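PDB 4JJA: conserved hypothetical exported protein from Bacteroides fragilis, which has no established function but may hydrolyse peptidoglycan as a beta-N-acetylmuramidase of the NamZ (DUF1343) family. Local coordinates for residues Gln110-Arg115 and Lys225-Tyr230; Lys14-Ile19 and Lys38-Ile43; Leu166-Val171 and Glu186-Ser191; Thr247-Gln252 and Tyr262-Thr267. One frame throughout, in Å; residues are numbered along the deposited sequence.

How the contacts relate
Contact 1 lies closest to the middle of the chain, about 6 Å from its centre, and touches two of the others. Arg115 joins it to contact 3: its N lies 2.8 Å from Ile170 O and its NH1 2.8 Å from Ile168 O, both probable hydrogen bonds. On the contact 4 side, the rings of Tyr230 and Phe251 meet edge to face. Contact 3 is nested inside the chain loop closed by contact 1. Contact 2 stands apart, about 41 Å from contact 4 between centres and on the opposite side of the chain's centre. Glycerol, probably from crystallisation, binds at Tyr230 and at Trp188; such molecules often mark pockets, but no active site is established.

Contact 1 of 4, residues Gln110-Arg115 and Lys225-Tyr230; sequences QDVGLR and KAIYLY
Leu114 lies along the ring of Tyr230 and meets it with most of its side chain. Its CB starts the contact, 3.8 Å from Tyr230 CE2. CG comes closer and sits 3.6 Å from Tyr230 CD2, the leucine and tyrosine chains running antiparallel alongside one another. At the branch the paths divide: Leu114 CD2 stays with the ring, again 3.6 Å from Tyr230 CD2, whereas Leu114 CD1 turns off toward Ile170 O. The first torsion, with CG anti to the carbonyl carbon (chi1 -87°), lays the leucine obliquely against the CD2-CE2 bond of the ring. Val112 adds a second approach at about a right angle, its CG2 4.0 Å from Tyr230 CE2, and its CB lies more loosely against Ile227 CG2, one turn back on helix 224-233. The loop carrying these residues follows strand 104-107 of the Rossmann-like parallel sheet. Within it, Gln110 NE2 gives Asp111 O a nearly straight bond of 2.9 Å, in the carbonyl plane and on a lone pair, while also reaching Pro143 O. Val112 O is bonded to Asn146 ND2. Across the interface the chemistry is wholly apolar: aliphatic carbons and one aromatic ring, all buried, join loop to helix by van der Waals packing. The polar end of the tyrosine is served elsewhere, its OH hydrogen-bonded to a glycerol, which is consistent with a pocket beside this packing.

Contact 2 of 4, residues Lys14-Ile19 and Lys38-Ile43; sequences KAYFPI and KHLLDI
Asp42 OD2 is gripped by several groups at the start of the helix from which Leu40 and Ile43 reach Tyr16 and Phe17. His39 N reaches it at 3.0 Å on the anti side of the carboxylate, Arg62 NH1 makes a salt bridge, and Lys78 NZ adds a long, weak ion pair. In return His39 serves as N-cap: its ND1 accepts from Leu41 N at 3.0 Å, a nearly straight bond (171°) tilted somewhat from the imidazole plane. The two bonds make a capping box. Beyond it, the contact itself is light: one apolar pair and one hydroxyl against a methyl. Tyr16 holds CG between its backbone N and carbonyl carbon (chi1 68°), which sends the ring toward the second helix until its OH lies 3.6 Å from Leu40 CD1. The methyl gives that hydroxyl no polar partner; its hydrogen bond is with Ala10 O. Phe17 meets Ile43 at the rim of its ring, with CZ 4.2 Å from Ile43 CG2 and the methyl near the ring plane. Phe49 packs edge to face with the same phenylalanine. Helices 13-20 and 40-46 thus touch through two pairs of side chains, while Tyr16 and Leu40 also rest on Leu140 of strand 136-140 and Leu41 packs on strand 50-56, both in the parallel sheet.

Contact 3 of 4, residues Leu166-Val171 and Glu186-Ser191; sequences LPIPIV and ERWLPS
Pro167 and Trp188 meet ring to ring in a CH-pi contact: Pro167 CD stands 4.0 Å from the centroid of the indole's six-membered ring, only 19° off its normal. With CG opposite its carbonyl carbon (chi1 -71°), Trp188 swings the indole over to the proline, whose CG lies 3.6 Å from Trp188 CZ2. The other face of the indole carries Glu186 CB, 3.5 Å above the plane and offset toward the rim, so the ring is sandwiched between aliphatic groups. Plain apolar packing comes from two branched side chains that reach the indole at a slant. Leu166 brings CD2 to 3.7 Å from Trp188 CE3, and Ile168 sets CG2 3.7 Å from Trp188 CH2. Backbone turns shape both partners. Pro167 is the centre of an inverse gamma turn closed by a weak bond from Ile168 N to Leu166 O, while Arg187, with positive phi, ends the preceding helix in a Schellman motif just ahead of the tryptophan. Trp188 O is hydrogen-bonded to a glycerol. The two loops flank helix 176-185; Leu166 and Trp188 both rest on its Val183, Leu166 reaches Tyr120 of helix 119-132, and helix 352-362 lies against Ile168 through Phe358 and against Trp188 through Gln361.

Contact 4 of 4, residues Thr247-Gln252 and Tyr262-Thr267; sequences TTLPFQ and YNYNFT
Two side-chain torsions bring Thr247 and Phe266 together. In the threonine, chi1 of 77° places OG1 between the backbone N and the carbonyl carbon and leaves CG2 opposite that carbon, facing Phe266, while the phenylalanine tucks its ring in over its own backbone (chi1 61°) and so turns it to meet the methyl. The motif on the first side is an ST turn followed at once by a type II beta turn; on the other side is strand 265-266, an outer strand of a small three-stranded antiparallel sheet. The principal touch is Thr247 CG2 to Phe266 CD2 at 3.6 Å, an oblique approach to the ring. The same methyl also comes within 4.3 Å of Thr267 O. The hydroxyl of Thr247 faces its own loop: OG1 accepts from Leu249 N at 3.0 Å (161°) and is also bonded to Gly244 O, so two bonds grip it and fix the rotation that presents the methyl. Leu249 opens the type II turn, with Pro250 and Phe251 at its corners and Gln252 N returning to Leu249 O over 3.0 Å. Gln252 NE2 braces that turn with a nearly straight bond to Pro250 O, arriving above the carbonyl plane, and its OE1 goes to Asn223 ND2. Phe266 and Tyr264 also pack on Val253 of strand 253-256, which the turn leads into, so the contact joins this loop to the edge strand 265-266 and the residue before it, near the protein surface. A second touch lies further along: Leu249 CD1 is 3.8 Å from Tyr264 OH.

Contact 1 of 4, residues Gln110-Arg115 and Lys225-Tyr230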
# COMPACT_ATOMS: atom_id res chain seq x y z
N GLN A 110 -8.67 2.33 0.20
CA GLN A 110 -8.25 0.91 0.22
C GLN A 110 -6.76 0.79 -0.08
O GLN A 110 -6.30 1.08 -1.19
CB GLN A 110 -9.07 0.09 -0.78
CG GLN A 110 -8.72 -1.39 -0.74
CD GLN A 110 -9.03 -2.02 0.61
OE1 GLN A 110 -10.18 -2.09 1.01
NE2 GLN A 110 -7.99 -2.46 1.32
N ASP A 111 -6.02 0.25 0.91
CA ASP A 111 -4.60 0.02 0.88
C ASP A 111 -4.29 -1.45 0.54
O ASP A 111 -5.18 -2.31 0.60
CB ASP A 111 -4.05 0.35 2.32
CG ASP A 111 -2.59 0.20 2.43
OD1 ASP A 111 -1.88 0.70 1.53
OD2 ASP A 111 -2.13 -0.46 3.40
N VAL A 112 -3.01 -1.79 0.31
CA VAL A 112 -2.61 -3.19 0.07
C VAL A 112 -1.59 -3.75 1.05
O VAL A 112 -1.20 -4.89 0.94
CB VAL A 112 -2.14 -3.41 -1.39
CG1 VAL A 112 -3.27 -3.01 -2.38
CG2 VAL A 112 -0.91 -2.63 -1.68
N GLY A 113 -1.16 -2.94 2.01
CA GLY A 113 -0.32 -3.43 3.11
C GLY A 113 1.17 -3.55 2.93
O GLY A 113 1.80 -4.37 3.54
N LEU A 114 1.73 -2.71 2.05
CA LEU A 114 3.14 -2.73 1.77
C LEU A 114 3.78 -1.40 2.09
O LEU A 114 3.24 -0.33 1.82
CB LEU A 114 3.40 -3.02 0.28
CG LEU A 114 3.46 -4.49 -0.09
CD1 LEU A 114 4.64 -5.18 0.60
CD2 LEU A 114 2.10 -5.16 0.11
N ARG A 115 4.99 -1.48 2.62
CA ARG A 115 5.75 -0.25 2.93
C ARG A 115 6.02 0.64 1.72
O ARG A 115 6.12 1.84 1.85
CB ARG A 115 7.04 -0.64 3.62
CG ARG A 115 7.83 0.49 4.21
CD ARG A 115 9.08 0.02 4.89
NE ARG A 115 10.03 -0.54 3.97
CZ ARG A 115 10.86 -1.54 4.24
NH1 ARG A 115 10.85 -2.16 5.41
NH2 ARG A 115 11.70 -1.97 3.27
N LYS A 225 -4.35 -12.28 -6.90
CA LYS A 225 -3.11 -12.94 -7.13
C LYS A 225 -1.96 -11.91 -7.17
O LYS A 225 -0.91 -12.09 -6.54
CB LYS A 225 -3.13 -13.74 -8.44
CG LYS A 225 -2.12 -14.84 -8.51
CD LYS A 225 -2.57 -16.06 -7.68
CE LYS A 225 -3.70 -16.86 -8.30
NZ LYS A 225 -4.17 -17.80 -7.26
N ALA A 226 -2.19 -10.82 -7.90
CA ALA A 226 -1.20 -9.76 -8.01
C ALA A 226 -0.95 -9.17 -6.62
O ALA A 226 0.17 -8.89 -6.24
CB ALA A 226 -1.71 -8.68 -8.96
N ILE A 227 -2.01 -8.94 -5.85
CA ILE A 227 -1.91 -8.32 -4.50
C ILE A 227 -1.13 -9.23 -3.57
O ILE A 227 -0.35 -8.76 -2.75
CB ILE A 227 -3.30 -7.93 -3.97
CG1 ILE A 227 -3.80 -6.74 -4.81
CG2 ILE A 227 -3.27 -7.61 -2.45
CD1 ILE A 227 -5.21 -6.37 -4.63
N TYR A 228 -1.36 -10.53 -3.65
CA TYR A 228 -0.63 -11.45 -2.80
C TYR A 228 0.83 -11.64 -3.19
O TYR A 228 1.68 -11.87 -2.35
CB TYR A 228 -1.33 -12.80 -2.71
CG TYR A 228 -2.71 -12.76 -2.08
CD1 TYR A 228 -2.95 -12.04 -0.90
CD2 TYR A 228 -3.74 -13.51 -2.57
CE1 TYR A 228 -4.18 -12.03 -0.28
CE2 TYR A 228 -5.00 -13.52 -1.96
CZ TYR A 228 -5.24 -12.79 -0.82
OH TYR A 228 -6.47 -12.81 -0.22
N LEU A 229 1.11 -11.58 -4.49
CA LEU A 229 2.48 -11.67 -5.00
C LEU A 229 3.28 -10.38 -4.91
O LEU A 229 4.50 -10.41 -4.89
CB LEU A 229 2.46 -12.18 -6.46
CG LEU A 229 2.20 -13.67 -6.63
CD1 LEU A 229 1.92 -13.98 -8.10
CD2 LEU A 229 3.38 -14.47 -6.11
N TYR A 230 2.59 -9.24 -4.80
CA TYR A 230 3.18 -7.94 -4.79
C TYR A 230 4.37 -7.81 -3.82
O TYR A 230 5.42 -7.24 -4.22
CB TYR A 230 2.07 -6.89 -4.58
CG TYR A 230 2.47 -5.45 -4.60
CD1 TYR A 230 2.91 -4.82 -5.74
CD2 TYR A 230 2.28 -4.67 -3.48
CE1 TYR A 230 3.26 -3.48 -5.74
CE2 TYR A 230 2.62 -3.33 -3.46
CZ TYR A 230 3.14 -2.74 -4.57
OH TYR A 230 3.48 -1.40 -4.53

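Contact 2 of 4, residues Lys14-Ile19 and Lys38-Ile43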
# COMPACT_ATOMS: atom_id res chain seq x y z
N LYS A 14 -24.36 4.63 11.33
CA LYS A 14 -24.85 5.03 12.65
C LYS A 14 -23.70 5.27 13.64
O LYS A 14 -23.85 6.05 14.62
CB LYS A 14 -25.94 4.05 13.16
CG LYS A 14 -27.22 4.11 12.31
CD LYS A 14 -28.17 2.93 12.55
CE LYS A 14 -28.34 2.65 14.05
NZ LYS A 14 -28.97 1.30 14.33
N ALA A 15 -22.54 4.71 13.37
CA ALA A 15 -21.37 4.95 14.19
C ALA A 15 -20.70 6.29 13.98
O ALA A 15 -20.13 6.82 14.91
CB ALA A 15 -20.32 3.80 14.03
N TYR A 16 -20.76 6.85 12.79
CA TYR A 16 -20.03 8.08 12.53
C TYR A 16 -20.83 9.24 12.01
O TYR A 16 -20.35 10.36 12.10
CB TYR A 16 -18.82 7.83 11.64
CG TYR A 16 -19.10 7.42 10.23
CD1 TYR A 16 -19.25 8.39 9.25
CD2 TYR A 16 -19.27 6.08 9.85
CE1 TYR A 16 -19.53 8.08 7.96
CE2 TYR A 16 -19.57 5.76 8.54
CZ TYR A 16 -19.69 6.74 7.58
OH TYR A 16 -19.97 6.44 6.26
N PHE A 17 -22.05 9.06 11.53
CA PHE A 17 -22.87 10.22 11.13
C PHE A 17 -22.97 11.26 12.25
O PHE A 17 -22.80 12.44 12.01
CB PHE A 17 -24.22 9.79 10.58
CG PHE A 17 -24.24 9.44 9.11
CD1 PHE A 17 -23.09 9.13 8.40
CD2 PHE A 17 -25.44 9.30 8.47
CE1 PHE A 17 -23.15 8.80 7.09
CE2 PHE A 17 -25.49 8.98 7.14
CZ PHE A 17 -24.37 8.74 6.45
N PRO A 18 -23.13 10.85 13.51
CA PRO A 18 -23.18 11.88 14.57
C PRO A 18 -21.88 12.64 14.77
O PRO A 18 -21.91 13.80 15.22
CB PRO A 18 -23.56 11.09 15.81
CG PRO A 18 -24.43 9.97 15.22
CD PRO A 18 -23.64 9.56 13.97
N ILE A 19 -20.75 12.02 14.49
CA ILE A 19 -19.46 12.70 14.59
C ILE A 19 -19.40 13.83 13.57
O ILE A 19 -18.82 14.88 13.84
CB ILE A 19 -18.25 11.70 14.34
CG1 ILE A 19 -18.26 10.59 15.37
CG2 ILE A 19 -16.94 12.40 14.43
CD1 ILE A 19 -17.26 9.49 15.12
N LYS A 38 -21.63 4.59 -5.11
CA LYS A 38 -21.46 5.96 -4.63
C LYS A 38 -20.14 6.09 -3.92
O LYS A 38 -19.75 5.25 -3.13
CB LYS A 38 -22.63 6.29 -3.67
CG LYS A 38 -23.99 6.32 -4.33
CD LYS A 38 -25.15 6.56 -3.34
CE LYS A 38 -26.50 6.72 -4.05
NZ LYS A 38 -26.42 7.68 -5.19
N HIS A 39 -19.42 7.19 -4.17
CA HIS A 39 -18.30 7.50 -3.34
C HIS A 39 -18.84 7.94 -1.95
O HIS A 39 -19.97 8.47 -1.82
CB HIS A 39 -17.45 8.58 -3.95
CG HIS A 39 -16.11 8.66 -3.31
ND1 HIS A 39 -15.85 9.47 -2.23
CD2 HIS A 39 -14.95 7.99 -3.58
CE1 HIS A 39 -14.60 9.29 -1.86
NE2 HIS A 39 -14.01 8.43 -2.69
N LEU A 40 -18.07 7.70 -0.90
CA LEU A 40 -18.39 8.26 0.43
C LEU A 40 -18.81 9.72 0.26
O LEU A 40 -19.74 10.20 0.92
CB LEU A 40 -17.15 8.21 1.32
CG LEU A 40 -17.24 8.92 2.66
CD1 LEU A 40 -18.27 8.14 3.52
CD2 LEU A 40 -15.81 9.06 3.36
N LEU A 41 -18.14 10.46 -0.61
CA LEU A 41 -18.46 11.86 -0.87
C LEU A 41 -19.96 12.02 -1.22
O LEU A 41 -20.62 12.90 -0.73
CB LEU A 41 -17.57 12.37 -2.01
CG LEU A 41 -17.96 13.75 -2.55
CD1 LEU A 41 -17.78 14.80 -1.51
CD2 LEU A 41 -17.17 14.05 -3.81
N ASP A 42 -20.45 11.15 -2.09
CA ASP A 42 -21.86 11.22 -2.54
C ASP A 42 -22.81 10.86 -1.42
O ASP A 42 -23.85 11.52 -1.22
CB ASP A 42 -22.07 10.27 -3.70
CG ASP A 42 -21.19 10.62 -4.90
OD1 ASP A 42 -21.13 11.79 -5.35
OD2 ASP A 42 -20.43 9.73 -5.35
N ILE A 43 -22.48 9.85 -0.64
CA ILE A 43 -23.32 9.42 0.46
C ILE A 43 -23.44 10.55 1.48
O ILE A 43 -24.54 10.86 1.99
CB ILE A 43 -22.75 8.19 1.11
CG1 ILE A 43 -22.88 7.01 0.14
CG2 ILE A 43 -23.44 7.85 2.42
CD1 ILE A 43 -21.95 5.86 0.44

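Contact 3 of 4, residues Leu166-Val171 and Glu186-Ser191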
# COMPACT_ATOMS: atom_id res chain seq x y z
N LEU A 166 8.32 5.05 7.11
CA LEU A 166 8.26 4.73 8.53
C LEU A 166 9.16 3.53 8.82
O LEU A 166 9.37 2.70 7.92
CB LEU A 166 6.83 4.39 8.91
CG LEU A 166 5.80 5.50 8.81
CD1 LEU A 166 4.38 4.95 9.04
CD2 LEU A 166 6.12 6.68 9.81
N PRO A 167 9.59 3.37 10.09
CA PRO A 167 10.43 2.22 10.46
C PRO A 167 9.57 0.99 10.72
O PRO A 167 9.37 0.55 11.86
CB PRO A 167 11.18 2.73 11.70
CG PRO A 167 10.22 3.69 12.30
CD PRO A 167 9.47 4.36 11.19
N ILE A 168 9.10 0.43 9.63
CA ILE A 168 8.18 -0.70 9.63
C ILE A 168 8.73 -1.75 8.68
O ILE A 168 9.58 -1.46 7.84
CB ILE A 168 6.72 -0.27 9.29
CG1 ILE A 168 6.63 0.27 7.83
CG2 ILE A 168 6.20 0.73 10.29
CD1 ILE A 168 5.22 0.73 7.44
N PRO A 169 8.26 -3.00 8.77
CA PRO A 169 8.67 -4.05 7.85
C PRO A 169 8.08 -3.82 6.45
O PRO A 169 7.28 -2.91 6.24
CB PRO A 169 8.13 -5.35 8.50
CG PRO A 169 7.86 -4.98 9.95
CD PRO A 169 7.37 -3.53 9.81
N ILE A 170 8.49 -4.64 5.49
CA ILE A 170 7.96 -4.54 4.16
C ILE A 170 6.45 -4.80 4.18
O ILE A 170 5.65 -4.04 3.58
CB ILE A 170 8.70 -5.51 3.18
CG1 ILE A 170 10.16 -5.06 3.01
CG2 ILE A 170 8.01 -5.60 1.84
CD1 ILE A 170 11.01 -6.01 2.16
N VAL A 171 6.06 -5.91 4.80
CA VAL A 171 4.65 -6.29 4.98
C VAL A 171 4.43 -5.98 6.47
O VAL A 171 4.92 -6.69 7.34
CB VAL A 171 4.43 -7.77 4.62
CG1 VAL A 171 2.97 -8.16 5.03
CG2 VAL A 171 4.71 -8.07 3.16
N GLU A 186 4.10 6.12 18.72
CA GLU A 186 5.54 6.00 18.56
C GLU A 186 6.22 7.31 18.18
O GLU A 186 7.43 7.32 17.99
CB GLU A 186 5.87 4.89 17.53
CG GLU A 186 5.38 3.54 17.90
CD GLU A 186 5.96 2.98 19.20
OE1 GLU A 186 7.18 2.81 19.27
OE2 GLU A 186 5.18 2.71 20.14
N ARG A 187 5.44 8.38 18.06
CA ARG A 187 5.93 9.72 17.72
C ARG A 187 6.66 9.75 16.40
O ARG A 187 7.80 10.25 16.28
CB ARG A 187 6.73 10.40 18.85
CG ARG A 187 5.91 10.64 20.04
CD ARG A 187 4.79 11.67 19.73
NE ARG A 187 4.25 12.17 20.99
CZ ARG A 187 3.34 11.54 21.72
NH1 ARG A 187 2.84 10.36 21.32
NH2 ARG A 187 2.94 12.10 22.87
N TRP A 188 5.98 9.24 15.38
CA TRP A 188 6.54 9.22 14.03
C TRP A 188 6.14 10.43 13.18
O TRP A 188 6.62 10.56 12.05
CB TRP A 188 6.13 7.91 13.35
CG TRP A 188 6.79 6.70 13.88
CD1 TRP A 188 7.90 6.62 14.65
CD2 TRP A 188 6.40 5.35 13.64
NE1 TRP A 188 8.20 5.32 14.94
CE2 TRP A 188 7.30 4.52 14.30
CE3 TRP A 188 5.37 4.76 12.93
CZ2 TRP A 188 7.20 3.13 14.23
CZ3 TRP A 188 5.26 3.42 12.87
CH2 TRP A 188 6.17 2.61 13.50
N LEU A 189 5.29 11.33 13.68
CA LEU A 189 5.07 12.59 12.99
C LEU A 189 6.25 13.55 13.18
O LEU A 189 6.88 13.54 14.21
CB LEU A 189 3.77 13.28 13.46
CG LEU A 189 2.45 12.54 13.24
CD1 LEU A 189 1.29 13.36 13.74
CD2 LEU A 189 2.29 12.18 11.76
N PRO A 190 6.49 14.47 12.22
CA PRO A 190 7.43 15.62 12.46
C PRO A 190 7.15 16.47 13.69
O PRO A 190 6.00 16.72 14.05
CB PRO A 190 7.20 16.49 11.23
CG PRO A 190 6.82 15.55 10.18
CD PRO A 190 5.96 14.47 10.85
N SER A 191 8.21 16.97 14.32
CA SER A 191 8.09 17.82 15.52
C SER A 191 7.31 17.08 16.60
O SER A 191 6.80 17.69 17.55
CB SER A 191 7.41 19.18 15.20
OG SER A 191 8.22 20.00 14.38

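Contact 4 of 4, residues Thr247-Gln252 and Tyr262-Thr267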
# COMPACT_ATOMS: atom_id res chain seq x y z
N THR A 247 1.20 -6.26 -19.78
CA THR A 247 0.70 -7.56 -20.11
C THR A 247 -0.65 -7.77 -19.41
O THR A 247 -1.07 -6.98 -18.57
CB THR A 247 1.67 -8.72 -19.72
OG1 THR A 247 1.59 -8.96 -18.31
CG2 THR A 247 3.10 -8.45 -20.21
N THR A 248 -1.27 -8.93 -19.67
CA THR A 248 -2.45 -9.34 -18.94
C THR A 248 -2.18 -9.83 -17.52
O THR A 248 -3.13 -10.11 -16.79
CB THR A 248 -3.23 -10.40 -19.68
OG1 THR A 248 -2.46 -11.60 -19.77
CG2 THR A 248 -3.70 -9.92 -21.09
N LEU A 249 -0.93 -9.96 -17.12
CA LEU A 249 -0.55 -10.58 -15.86
C LEU A 249 0.43 -9.74 -15.03
O LEU A 249 1.44 -10.23 -14.54
CB LEU A 249 0.03 -11.99 -16.14
CG LEU A 249 -0.90 -13.01 -16.73
CD1 LEU A 249 -0.12 -14.29 -17.09
CD2 LEU A 249 -2.08 -13.31 -15.83
N PRO A 250 0.11 -8.45 -14.83
CA PRO A 250 1.04 -7.64 -14.03
C PRO A 250 1.17 -8.15 -12.62
O PRO A 250 0.21 -8.56 -11.99
CB PRO A 250 0.42 -6.25 -14.07
CG PRO A 250 -1.03 -6.51 -14.25
CD PRO A 250 -1.11 -7.72 -15.18
N PHE A 251 2.40 -8.14 -12.13
CA PHE A 251 2.77 -8.64 -10.81
C PHE A 251 2.58 -10.12 -10.64
O PHE A 251 2.72 -10.63 -9.53
CB PHE A 251 2.15 -7.85 -9.65
CG PHE A 251 2.71 -6.46 -9.52
CD1 PHE A 251 3.90 -6.23 -8.87
CD2 PHE A 251 2.08 -5.40 -10.09
CE1 PHE A 251 4.42 -4.97 -8.80
CE2 PHE A 251 2.60 -4.15 -9.99
CZ PHE A 251 3.77 -3.93 -9.38
N GLN A 252 2.39 -10.85 -11.75
CA GLN A 252 2.14 -12.29 -11.69
C GLN A 252 3.09 -13.09 -12.56
O GLN A 252 2.92 -14.29 -12.73
CB GLN A 252 0.69 -12.59 -12.08
CG GLN A 252 -0.35 -11.96 -11.16
CD GLN A 252 -1.67 -11.77 -11.86
OE1 GLN A 252 -2.47 -12.71 -11.90
NE2 GLN A 252 -1.88 -10.61 -12.47
N TYR A 262 14.14 -20.44 -20.31
CA TYR A 262 12.79 -20.41 -19.73
C TYR A 262 11.70 -20.84 -20.72
O TYR A 262 11.82 -20.53 -21.91
CB TYR A 262 12.51 -18.99 -19.25
CG TYR A 262 13.31 -18.63 -18.04
CD1 TYR A 262 12.89 -18.97 -16.75
CD2 TYR A 262 14.56 -18.00 -18.20
CE1 TYR A 262 13.67 -18.64 -15.62
CE2 TYR A 262 15.31 -17.66 -17.09
CZ TYR A 262 14.88 -18.02 -15.80
OH TYR A 262 15.67 -17.69 -14.71
N ASN A 263 10.65 -21.46 -20.11
CA ASN A 263 9.43 -22.09 -20.68
C ASN A 263 8.18 -21.17 -20.72
O ASN A 263 7.03 -21.65 -20.78
CB ASN A 263 9.02 -23.30 -19.82
CG ASN A 263 9.88 -24.54 -20.08
OD1 ASN A 263 10.49 -24.69 -21.13
ND2 ASN A 263 9.93 -25.41 -19.10
N TYR A 264 8.39 -19.88 -20.55
CA TYR A 264 7.39 -18.85 -20.67
C TYR A 264 8.02 -17.59 -21.22
O TYR A 264 9.15 -17.28 -20.90
CB TYR A 264 6.73 -18.60 -19.31
CG TYR A 264 5.73 -17.49 -19.29
CD1 TYR A 264 4.49 -17.63 -19.93
CD2 TYR A 264 5.98 -16.32 -18.63
CE1 TYR A 264 3.56 -16.59 -19.94
CE2 TYR A 264 5.07 -15.29 -18.59
CZ TYR A 264 3.88 -15.41 -19.26
OH TYR A 264 3.01 -14.38 -19.29
N ASN A 265 7.25 -16.85 -22.00
CA ASN A 265 7.66 -15.56 -22.48
C ASN A 265 6.47 -14.65 -22.63
O ASN A 265 5.32 -15.11 -22.66
CB ASN A 265 8.49 -15.66 -23.74
CG ASN A 265 7.79 -16.31 -24.86
OD1 ASN A 265 6.80 -15.80 -25.40
ND2 ASN A 265 8.35 -17.44 -25.29
N PHE A 266 6.74 -13.37 -22.64
CA PHE A 266 5.74 -12.32 -22.78
C PHE A 266 6.36 -11.09 -23.36
O PHE A 266 7.55 -10.90 -23.26
CB PHE A 266 5.08 -12.00 -21.43
CG PHE A 266 6.02 -11.52 -20.37
CD1 PHE A 266 6.69 -12.42 -19.55
CD2 PHE A 266 6.25 -10.17 -20.17
CE1 PHE A 266 7.56 -11.95 -18.57
CE2 PHE A 266 7.13 -9.73 -19.16
CZ PHE A 266 7.78 -10.62 -18.36
N THR A 267 5.55 -10.21 -23.92
CA THR A 267 6.04 -8.97 -24.46
C THR A 267 5.21 -7.83 -23.92
O THR A 267 4.04 -7.65 -24.28
CB THR A 267 5.97 -8.96 -26.02
OG1 THR A 267 6.69 -10.09 -26.53
CG2 THR A 267 6.50 -7.64 -26.58